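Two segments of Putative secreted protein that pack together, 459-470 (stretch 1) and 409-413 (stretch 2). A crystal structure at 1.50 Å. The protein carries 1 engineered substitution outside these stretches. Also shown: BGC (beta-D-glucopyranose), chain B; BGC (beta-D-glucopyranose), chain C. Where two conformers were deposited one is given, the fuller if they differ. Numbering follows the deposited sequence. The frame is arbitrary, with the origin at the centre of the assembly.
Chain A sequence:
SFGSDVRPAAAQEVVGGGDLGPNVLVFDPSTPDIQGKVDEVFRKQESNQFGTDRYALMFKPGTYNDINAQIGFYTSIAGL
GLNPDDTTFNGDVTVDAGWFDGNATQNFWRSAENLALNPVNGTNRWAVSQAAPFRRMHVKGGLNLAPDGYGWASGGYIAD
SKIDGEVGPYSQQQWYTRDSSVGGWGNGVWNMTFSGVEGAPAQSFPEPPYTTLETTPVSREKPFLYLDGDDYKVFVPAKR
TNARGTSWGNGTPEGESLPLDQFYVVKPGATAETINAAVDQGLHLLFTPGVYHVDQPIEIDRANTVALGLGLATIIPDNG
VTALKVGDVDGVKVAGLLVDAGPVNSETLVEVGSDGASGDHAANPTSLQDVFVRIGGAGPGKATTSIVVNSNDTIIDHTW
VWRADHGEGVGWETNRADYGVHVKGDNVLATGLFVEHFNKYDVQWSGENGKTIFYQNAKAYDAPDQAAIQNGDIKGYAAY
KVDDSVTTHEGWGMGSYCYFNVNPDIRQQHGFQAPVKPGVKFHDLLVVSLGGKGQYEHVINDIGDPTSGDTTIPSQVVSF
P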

# COMPACT_ATOMS: atom_id res chain seq x y z
N LYS A 459 -0.58 -2.97 -16.65
CA LYS A 459 -1.67 -2.44 -17.45
C LYS A 459 -2.85 -3.41 -17.45
O LYS A 459 -2.71 -4.57 -17.05
CB LYS A 459 -1.19 -2.15 -18.88
CG LYS A 459 -0.20 -0.98 -18.98
CD LYS A 459 -0.78 0.36 -18.50
CE LYS A 459 -2.01 0.78 -19.30
NZ LYS A 459 -2.64 2.03 -18.77
N ALA A 460 -4.02 -2.93 -17.86
CA ALA A 460 -5.21 -3.78 -18.00
C ALA A 460 -4.90 -4.98 -18.89
O ALA A 460 -4.33 -4.82 -19.97
CB ALA A 460 -6.37 -2.98 -18.59
N TYR A 461 -5.29 -6.18 -18.45
CA TYR A 461 -5.06 -7.39 -19.24
C TYR A 461 -6.13 -7.60 -20.31
O TYR A 461 -5.92 -8.34 -21.28
CB TYR A 461 -5.03 -8.64 -18.36
CG TYR A 461 -4.00 -8.67 -17.25
CD1 TYR A 461 -2.93 -7.78 -17.24
CD2 TYR A 461 -4.11 -9.59 -16.22
CE1 TYR A 461 -1.99 -7.82 -16.21
CE2 TYR A 461 -3.18 -9.64 -15.20
CZ TYR A 461 -2.12 -8.75 -15.20
OH TYR A 461 -1.20 -8.80 -14.19
N ASP A 462 -7.29 -6.98 -20.10
CA ASP A 462 -8.49 -7.40 -20.81
C ASP A 462 -8.97 -6.41 -21.88
O ASP A 462 -10.11 -6.49 -22.34
CB ASP A 462 -9.62 -7.71 -19.81
CG ASP A 462 -9.86 -6.60 -18.78
OD1 ASP A 462 -9.11 -5.60 -18.74
OD2 ASP A 462 -10.81 -6.76 -17.99
N ALA A 463 -8.09 -5.51 -22.29
CA ALA A 463 -8.38 -4.66 -23.44
C ALA A 463 -8.68 -5.55 -24.63
O ALA A 463 -7.88 -6.42 -24.97
CB ALA A 463 -7.20 -3.74 -23.73
N PRO A 464 -9.85 -5.37 -25.27
CA PRO A 464 -10.23 -6.32 -26.31
C PRO A 464 -9.47 -6.15 -27.63
O PRO A 464 -9.31 -7.12 -28.38
CB PRO A 464 -11.73 -6.04 -26.51
CG PRO A 464 -11.94 -4.66 -26.02
CD PRO A 464 -10.95 -4.46 -24.90
N ASP A 465 -9.04 -4.92 -27.90
CA ASP A 465 -8.33 -4.63 -29.14
C ASP A 465 -7.61 -3.29 -29.02
O ASP A 465 -7.75 -2.59 -28.01
CB ASP A 465 -9.29 -4.65 -30.35
CG ASP A 465 -10.50 -3.74 -30.17
OD1 ASP A 465 -11.60 -4.13 -30.64
OD2 ASP A 465 -10.38 -2.65 -29.58
N GLN A 466 -6.83 -2.96 -30.04
CA GLN A 466 -6.06 -1.73 -30.04
C GLN A 466 -6.94 -0.49 -29.92
O GLN A 466 -6.63 0.45 -29.18
CB GLN A 466 -5.20 -1.65 -31.30
CG GLN A 466 -4.11 -0.61 -31.22
CD GLN A 466 -3.06 -0.99 -30.19
OE1 GLN A 466 -2.47 -2.07 -30.26
NE2 GLN A 466 -2.83 -0.10 -29.20
N ALA A 467 -8.06 -0.48 -30.65
CA ALA A 467 -8.97 0.66 -30.65
C ALA A 467 -9.50 0.99 -29.25
O ALA A 467 -9.77 2.16 -28.95
CB ALA A 467 -10.14 0.39 -31.58
N ALA A 468 -9.63 -0.03 -28.42
CA ALA A 468 -10.22 0.13 -27.09
C ALA A 468 -9.35 0.99 -26.17
O ALA A 468 -9.85 1.53 -25.19
CB ALA A 468 -10.46 -1.23 -26.45
N ILE A 469 -8.06 1.10 -26.49
CA ILE A 469 -7.18 1.92 -25.66
C ILE A 469 -6.52 3.04 -26.46
O ILE A 469 -5.51 3.60 -26.05
CB ILE A 469 -6.08 1.05 -24.97
CG1 ILE A 469 -5.22 0.29 -25.99
CG2 ILE A 469 -6.73 0.11 -23.94
CD1 ILE A 469 -4.06 -0.47 -25.36
N GLN A 470 -7.11 3.39 -27.61
CA GLN A 470 -6.57 4.49 -28.39
C GLN A 470 -6.73 5.80 -27.62
O GLN A 470 -7.79 6.08 -27.06
CB GLN A 470 -7.24 4.59 -29.76
CG GLN A 470 -6.56 5.57 -30.72
CD GLN A 470 -5.21 5.08 -31.23
OE1 GLN A 470 -4.96 3.87 -31.34
NE2 GLN A 470 -4.33 6.02 -31.55
C2 BGC B . 2.86 -11.20 -12.63
C3 BGC B . 1.34 -11.25 -12.53
C4 BGC B . 0.74 -11.56 -13.89
C5 BGC B . 1.37 -12.83 -14.44
C6 BGC B . 0.79 -13.16 -15.81
C1 BGC B . 3.42 -12.43 -13.33
O2 BGC B . 3.39 -11.14 -11.33
O3 BGC B . 0.96 -9.93 -12.07
O4 BGC B . -0.66 -11.68 -13.77
O5 BGC B . 2.77 -12.64 -14.57
O6 BGC B . 1.34 -14.38 -16.27
C2 BGC C . -0.49 -8.52 -10.82
C3 BGC C . -1.69 -8.50 -9.88
C4 BGC C . -2.63 -9.64 -10.22
C5 BGC C . -1.87 -10.96 -10.17
C6 BGC C . -2.79 -12.13 -10.47
C1 BGC C . 0.12 -9.91 -10.94
O2 BGC C . 0.48 -7.58 -10.36
O3 BGC C . -2.39 -7.28 -10.02
O4 BGC C . -3.73 -9.67 -9.34
O5 BGC C . -0.86 -10.92 -11.14
O6 BGC C . -3.14 -12.11 -11.83
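Stretch 2 (409-413) GVGWE

Stretch 2 is a short piece of irregular chain, with neither helix nor strand, and it meets stretch 1 essentially through one residue, Trp412. The chain draws in toward stretch 1 as far as Trp412 and turns away at Glu413. The backbones come nearest where the CA of Asp462 and the CA of Trp412 lie 5.9 Å apart. No hydrogen bond passes directly between the two stretches, so the 297 Å² buried between them is mostly a matter of the tryptophan ring.

The stretch begins at Gly409, out of reach of stretch 1. Its phi/psi of 77/36° falls in a region that glycine adopts readily, having no CB to crowd the backbone. Val410 is extended (-114/136°), as its beta-branched side chain favours, with chi1 in the t rotamer. Its CB points sideways, and the contact is slight: CG1 lies 4.5 Å from OD2 of Asp462.

Gly411 is almost fully extended, at 174/157°, a conformation easily reached without a side chain. Its carbonyl C lies 3.6 Å from Asp462 OD2. The same oxygen is 3.4 Å from the backbone N of Trp412, but the angle is poor and this is not a hydrogen bond; both carboxylate oxygens of Asp462 find partners elsewhere in the structure.

At Trp412 the backbone turns to -51/-36°, and the CA-to-CB bond points toward stretch 1. With chi1 at -175° (t) and chi2 at -116°, the broad indole reaches a largely apolar bed, with Asp462 OD1 and Ala468 O at the ring edge. One face receives two CH-pi contacts: Ala463 CA lies 3.8 Å from the centroid of the Trp412 six-membered ring, and Pro464 CD lies 3.5 Å from the centroid of its five-membered ring, almost exactly on the normal. Proline suits this place because its CD methylene, bonded to nitrogen, carries slightly polarised C-H bonds. Asp462 OD1 approaches CE3 of Trp412 at 3.4 Å, and Ala460 CB packs against Trp412 CZ3 at 3.8 Å, its methyl pointing toward stretch 2, at the edge of the ring. Ile469 adds a branched aliphatic surface, its CG2 lying 3.8 Å from Trp412 CH2. Ala468 CB is 4.0 Å from Trp412 CZ2. A water accepts from Trp412 NE1 at 3.2 Å and donates to Ala468 O at 2.9 Å, bridging the two stretches.

Glu413 ends the stretch, exposed and without contact to stretch 1, as suits a charged residue; in the crystal it touches a neighbouring molecule.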

# COMPACT_ATOMS: atom_id res chain seq x y z
N GLY A 409 -17.11 -10.66 -11.14
CA GLY A 409 -17.52 -9.32 -11.52
C GLY A 409 -16.42 -8.55 -12.22
O GLY A 409 -16.29 -7.34 -12.05
N VAL A 410 -15.63 -9.26 -13.03
CA VAL A 410 -14.51 -8.68 -13.75
C VAL A 410 -14.76 -8.71 -15.26
O VAL A 410 -15.23 -9.71 -15.80
CB VAL A 410 -13.19 -9.43 -13.42
CG1 VAL A 410 -12.02 -8.92 -14.27
CG2 VAL A 410 -12.86 -9.31 -11.93
N GLY A 411 -14.45 -7.61 -15.93
CA GLY A 411 -14.59 -7.52 -17.37
C GLY A 411 -14.33 -6.11 -17.85
O GLY A 411 -14.49 -5.16 -17.09
N TRP A 412 -13.95 -5.97 -19.12
CA TRP A 412 -13.58 -4.68 -19.69
C TRP A 412 -14.65 -3.62 -19.42
O TRP A 412 -14.34 -2.45 -19.17
CB TRP A 412 -13.32 -4.83 -21.19
CG TRP A 412 -12.81 -3.58 -21.85
CD1 TRP A 412 -13.44 -2.84 -22.81
CD2 TRP A 412 -11.57 -2.91 -21.59
NE1 TRP A 412 -12.67 -1.77 -23.17
CE2 TRP A 412 -11.52 -1.78 -22.44
CE3 TRP A 412 -10.49 -3.17 -20.74
CZ2 TRP A 412 -10.44 -0.90 -22.45
CZ3 TRP A 412 -9.41 -2.29 -20.75
CH2 TRP A 412 -9.39 -1.17 -21.60
N GLU A 413 -15.91 -4.03 -19.46
CA GLU A 413 -16.96 -3.11 -19.07
C GLU A 413 -17.54 -3.45 -17.69
O GLU A 413 -17.88 -2.54 -16.94
CB GLU A 413 -18.07 -3.07 -20.13
CG GLU A 413 -17.69 -2.23 -21.37
CD GLU A 413 -17.11 -0.86 -21.00
OE1 GLU A 413 -17.87 0.03 -20.55
OE2 GLU A 413 -15.88 -0.66 -21.16
O HOH W 1 -12.67 1.13 -24.55